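Local coordinates for protein polysaccharide deacetylase (Streptococcus pyogenes, PDB 6DQ3) that probably removes the N-acetyl group from the linkage unit that joins rhamnopolysaccharides to the streptococcal cell wall, as a zinc-dependent carbohydrate esterase family 4 deacetylase, at residues A16-S21 with M80-N85; L30-D35 with I213-N218. All coordinates share one frame; numbering follows the deposited sequence.

Overall arrangement
The two contacts lie on the same side of the chain's centre, their own centres about 11 Å apart. Along the chain their segments alternate: 16-21 comes after strand 8-14, then 30-35 leads into helix 34-46; 80-85 runs into helix 81-93, and finally 213-218 leaves strand 210-214. Strand 8-14 pairs in parallel with both 71-77 and 210-214, so the contacts stand at the ends of neighbouring strands in this polysaccharide deacetylase fold. They touch directly: A16 O lies 3.0 Å from V32 N, a probable hydrogen bond. Both ends of the loop that carries the zinc ligand H18 are thus packed, one against helix 81-93, the other against residues after strand 210-214.

Contact 1 (A16-S21 with M80-N85); sequences AIHVMS and MIDFYN. With ZN (zinc ion), chain F.
The imidazole of H18 meets the carboxylate of D82 edge-on: OD2 lies near the ring plane, 3.0 Å from ND1, and the ring and carboxylate planes are turned 51° apart. This is a His-carboxylate hydrogen bond, set in the polysaccharide deacetylase fold where the loop after strand 8-14 faces the first turn of helix 81-93. Histidine suits the place because its two nitrogens serve two partners. ND1 donates to OD2 on the anti side of the carboxylate, with an N-H...O angle of 161°, while NE2 binds a zinc ion at 2.1 Å; E24 is a second protein ligand of that metal, a different zinc ion from the one held by D78, H133 and H137. ND1 bound to D82 and NE2 bound to zinc together fix the ring's rotation.

D82 OD2 also accepts from the backbone N of I17, 2.9 Å away, which comes from above the carboxylate plane. Two donors thus grip one oxygen of a buried residue, tying side chain and main chain of the loop to the helix. The short aspartate reaches them with CG between its own backbone N and carbonyl carbon (chi1 63°). Beside it, the flexible, unbranched M80 bends at chi3 and packs its terminal methyl against the small A16, where CE comes to 3.7 Å from the backbone N.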
# COMPACT_ATOMS: atom_id res chain seq x y z
N ALA A 16 0.63 -2.00 -10.81
CA ALA A 16 0.52 -3.19 -11.66
C ALA A 16 1.83 -3.97 -11.71
O ALA A 16 2.90 -3.39 -11.89
CB ALA A 16 0.11 -2.80 -13.07
N ILE A 17 1.73 -5.29 -11.57
CA ILE A 17 2.86 -6.18 -11.79
C ILE A 17 2.35 -7.36 -12.61
O ILE A 17 1.66 -8.24 -12.09
CB ILE A 17 3.50 -6.68 -10.48
CG1 ILE A 17 3.91 -5.48 -9.63
CG2 ILE A 17 4.70 -7.56 -10.78
CD1 ILE A 17 4.59 -5.83 -8.32
N HIS A 18 2.69 -7.38 -13.90
CA HIS A 18 2.32 -8.51 -14.74
C HIS A 18 3.03 -8.38 -16.07
O HIS A 18 3.59 -7.33 -16.41
CB HIS A 18 0.79 -8.63 -14.92
CG HIS A 18 0.13 -7.40 -15.47
ND1 HIS A 18 -0.47 -6.45 -14.67
CD2 HIS A 18 -0.08 -6.99 -16.74
CE1 HIS A 18 -0.99 -5.50 -15.42
NE2 HIS A 18 -0.77 -5.81 -16.69
N VAL A 19 3.02 -9.48 -16.83
CA VAL A 19 3.54 -9.46 -18.18
C VAL A 19 2.63 -8.59 -19.04
O VAL A 19 1.40 -8.71 -18.98
CB VAL A 19 3.65 -10.89 -18.74
CG1 VAL A 19 4.01 -10.82 -20.22
CG2 VAL A 19 4.67 -11.69 -17.97
N MET A 20 3.23 -7.73 -19.85
CA MET A 20 2.45 -6.76 -20.62
C MET A 20 1.72 -7.44 -21.78
O MET A 20 2.18 -8.42 -22.35
CB MET A 20 3.36 -5.66 -21.16
CG MET A 20 3.73 -4.59 -20.16
SD MET A 20 4.67 -3.25 -20.95
CE MET A 20 6.33 -3.93 -20.92
N SER A 21 0.55 -6.88 -22.11
CA SER A 21 -0.17 -7.27 -23.30
C SER A 21 0.46 -6.63 -24.53
O SER A 21 1.18 -5.63 -24.41
CB SER A 21 -1.63 -6.84 -23.20
OG SER A 21 -1.72 -5.42 -23.18
N MET A 80 -5.93 -4.93 -7.35
CA MET A 80 -6.02 -5.55 -8.66
C MET A 80 -5.67 -7.03 -8.58
O MET A 80 -4.90 -7.46 -7.72
CB MET A 80 -5.10 -4.82 -9.64
CG MET A 80 -5.52 -3.37 -9.88
SD MET A 80 -4.43 -2.44 -10.97
CE MET A 80 -2.93 -2.43 -10.00
N ILE A 81 -6.26 -7.81 -9.48
CA ILE A 81 -6.16 -9.26 -9.38
C ILE A 81 -4.72 -9.73 -9.59
O ILE A 81 -4.32 -10.78 -9.09
CB ILE A 81 -7.14 -9.92 -10.37
CG1 ILE A 81 -7.19 -11.43 -10.15
CG2 ILE A 81 -6.78 -9.59 -11.82
CD1 ILE A 81 -7.71 -11.83 -8.78
N ASP A 82 -3.90 -8.95 -10.31
CA ASP A 82 -2.51 -9.33 -10.48
C ASP A 82 -1.75 -9.35 -9.15
O ASP A 82 -0.70 -9.98 -9.06
CB ASP A 82 -1.79 -8.42 -11.50
CG ASP A 82 -1.72 -6.96 -11.06
OD1 ASP A 82 -2.29 -6.59 -10.01
OD2 ASP A 82 -1.08 -6.16 -11.78
N PHE A 83 -2.26 -8.68 -8.11
CA PHE A 83 -1.62 -8.79 -6.80
C PHE A 83 -1.72 -10.22 -6.28
O PHE A 83 -0.77 -10.75 -5.70
CB PHE A 83 -2.24 -7.81 -5.80
CG PHE A 83 -1.61 -7.88 -4.44
CD1 PHE A 83 -0.41 -7.22 -4.17
CD2 PHE A 83 -2.18 -8.64 -3.42
CE1 PHE A 83 0.18 -7.30 -2.92
CE2 PHE A 83 -1.59 -8.72 -2.18
CZ PHE A 83 -0.41 -8.05 -1.93
N TYR A 84 -2.86 -10.88 -6.51
CA TYR A 84 -3.01 -12.28 -6.11
C TYR A 84 -2.34 -13.23 -7.08
O TYR A 84 -1.72 -14.22 -6.66
CB TYR A 84 -4.50 -12.61 -5.99
CG TYR A 84 -4.80 -14.04 -5.63
CD1 TYR A 84 -4.61 -14.52 -4.35
CD2 TYR A 84 -5.33 -14.91 -6.58
CE1 TYR A 84 -4.90 -15.82 -4.02
CE2 TYR A 84 -5.63 -16.22 -6.26
CZ TYR A 84 -5.41 -16.67 -4.97
OH TYR A 84 -5.70 -17.97 -4.64
N ASN A 85 -2.47 -12.98 -8.39
CA ASN A 85 -1.96 -13.93 -9.37
C ASN A 85 -0.45 -13.84 -9.54
O ASN A 85 0.20 -14.86 -9.82
CB ASN A 85 -2.60 -13.71 -10.74
CG ASN A 85 -4.06 -14.12 -10.79
OD1 ASN A 85 -4.50 -15.01 -10.05
ND2 ASN A 85 -4.82 -13.49 -11.68
ZN ZN F . -2.07 -4.98 -18.16

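Contact 2 (L30-D35 with I213-N218); sequences LIVNPD and IRILPN
I215, the first residue beyond strand 210-214, meets V32 methyl to methyl: its CG2 stands 3.9 Å from V32 CG2, the two side chains crossing at a slant. In I215, chi1 of -59° sets CG1 beside the backbone N and leaves CG2 anti to it, where it meets V32. The residue also packs on Y14 and on L224 of helix 221-228. Two beta-branched, apolar residues suit this buried spot, since each offers a methyl close to its main chain.

L216 adds little, its O lying 4.5 Å from V32 CG2. The pair of segments joins the end of a strand in the deacetylase sheet to the loop that enters helix 34-46. Within that loop, I31 turns its side chain away from 213-218 and packs on A16, H18 and E24, the last two being ligands of one zinc ion.

P217 follows, its puckered, compact ring packing against the main chain of the loop. CG is 3.5 Å from L30 CA, and CB approaches I31 O equally closely; L30 reaches back with CD2, 4.2 Å from P217 CD. Farther on, a water accepts from N33 N and donates to P217 O, bridging the backbones just before the helix. N33 is the N-cap of that helix, where asparagine fits well: its OD1 accepts from D35 N at 2.6 Å, in the plane of the side-chain carbonyl.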
# COMPACT_ATOMS: atom_id res chain seq x y z
N LEU A 30 3.50 2.16 -16.59
CA LEU A 30 4.09 2.01 -15.27
C LEU A 30 3.97 0.59 -14.73
O LEU A 30 4.05 0.38 -13.52
CB LEU A 30 3.45 3.00 -14.29
CG LEU A 30 3.52 4.46 -14.72
CD1 LEU A 30 2.56 5.32 -13.91
CD2 LEU A 30 4.94 5.00 -14.59
N ILE A 31 3.78 -0.39 -15.60
CA ILE A 31 3.67 -1.78 -15.17
C ILE A 31 5.06 -2.33 -14.91
O ILE A 31 5.96 -2.20 -15.76
CB ILE A 31 2.93 -2.63 -16.20
CG1 ILE A 31 1.52 -2.08 -16.45
CG2 ILE A 31 2.84 -4.08 -15.71
CD1 ILE A 31 0.83 -2.71 -17.66
N VAL A 32 5.25 -2.95 -13.75
CA VAL A 32 6.52 -3.57 -13.41
C VAL A 32 6.52 -5.01 -13.89
O VAL A 32 5.55 -5.75 -13.67
CB VAL A 32 6.77 -3.51 -11.89
CG1 VAL A 32 8.04 -4.29 -11.55
CG2 VAL A 32 6.87 -2.07 -11.44
N ASN A 33 7.60 -5.41 -14.55
CA ASN A 33 7.76 -6.79 -15.00
C ASN A 33 7.88 -7.71 -13.79
O ASN A 33 8.62 -7.39 -12.85
CB ASN A 33 8.99 -6.90 -15.89
CG ASN A 33 9.16 -8.29 -16.47
OD1 ASN A 33 9.41 -9.25 -15.74
ND2 ASN A 33 9.05 -8.40 -17.79
N PRO A 34 7.17 -8.84 -13.76
CA PRO A 34 7.32 -9.77 -12.63
C PRO A 34 8.78 -10.13 -12.34
O PRO A 34 9.18 -10.18 -11.18
CB PRO A 34 6.50 -10.99 -13.06
CG PRO A 34 5.47 -10.43 -14.02
CD PRO A 34 6.17 -9.30 -14.74
N ASP A 35 9.57 -10.41 -13.38
CA ASP A 35 10.97 -10.76 -13.15
C ASP A 35 11.69 -9.66 -12.37
O ASP A 35 12.49 -9.96 -11.47
CB ASP A 35 11.68 -11.03 -14.47
CG ASP A 35 11.20 -12.31 -15.15
OD1 ASP A 35 10.81 -13.25 -14.43
OD2 ASP A 35 11.22 -12.36 -16.39
N ILE A 213 7.42 6.00 -1.96
CA ILE A 213 8.40 5.92 -3.04
C ILE A 213 7.73 5.20 -4.20
O ILE A 213 7.38 4.02 -4.09
CB ILE A 213 9.67 5.18 -2.58
CG1 ILE A 213 10.39 5.97 -1.50
CG2 ILE A 213 10.58 4.91 -3.78
CD1 ILE A 213 11.39 5.14 -0.69
N ARG A 214 7.55 5.91 -5.31
CA ARG A 214 6.91 5.31 -6.48
C ARG A 214 7.89 4.36 -7.16
O ARG A 214 9.04 4.72 -7.43
CB ARG A 214 6.45 6.39 -7.47
CG ARG A 214 5.71 5.81 -8.68
CD ARG A 214 5.34 6.88 -9.70
NE ARG A 214 4.37 7.86 -9.19
CZ ARG A 214 3.06 7.64 -9.10
NH1 ARG A 214 2.55 6.48 -9.46
NH2 ARG A 214 2.27 8.59 -8.63
N ILE A 215 7.44 3.14 -7.43
CA ILE A 215 8.26 2.15 -8.13
C ILE A 215 8.13 2.40 -9.62
O ILE A 215 7.04 2.28 -10.20
CB ILE A 215 7.83 0.72 -7.76
CG1 ILE A 215 7.96 0.50 -6.25
CG2 ILE A 215 8.67 -0.28 -8.54
CD1 ILE A 215 9.36 0.68 -5.70
N LEU A 216 9.23 2.76 -10.25
CA LEU A 216 9.26 2.96 -11.69
C LEU A 216 9.59 1.64 -12.39
O LEU A 216 10.28 0.79 -11.82
CB LEU A 216 10.29 4.01 -12.05
CG LEU A 216 10.09 5.38 -11.40
CD1 LEU A 216 11.30 6.27 -11.61
CD2 LEU A 216 8.84 6.04 -11.95
N PRO A 217 9.10 1.43 -13.62
CA PRO A 217 9.43 0.17 -14.30
C PRO A 217 10.89 0.06 -14.70
O PRO A 217 11.40 -1.05 -14.87
CB PRO A 217 8.51 0.17 -15.54
CG PRO A 217 7.46 1.19 -15.24
CD PRO A 217 8.10 2.22 -14.35
N ASN A 218 11.58 1.19 -14.88
CA ASN A 218 12.99 1.20 -15.24
C ASN A 218 13.90 1.06 -14.03
O ASN A 218 15.12 1.18 -14.17
CB ASN A 218 13.33 2.50 -15.99
CG ASN A 218 12.99 3.76 -15.20
OD1 ASN A 218 13.06 3.78 -13.97
ND2 ASN A 218 12.62 4.82 -15.91
O HOH W 1 9.62 -3.61 -15.57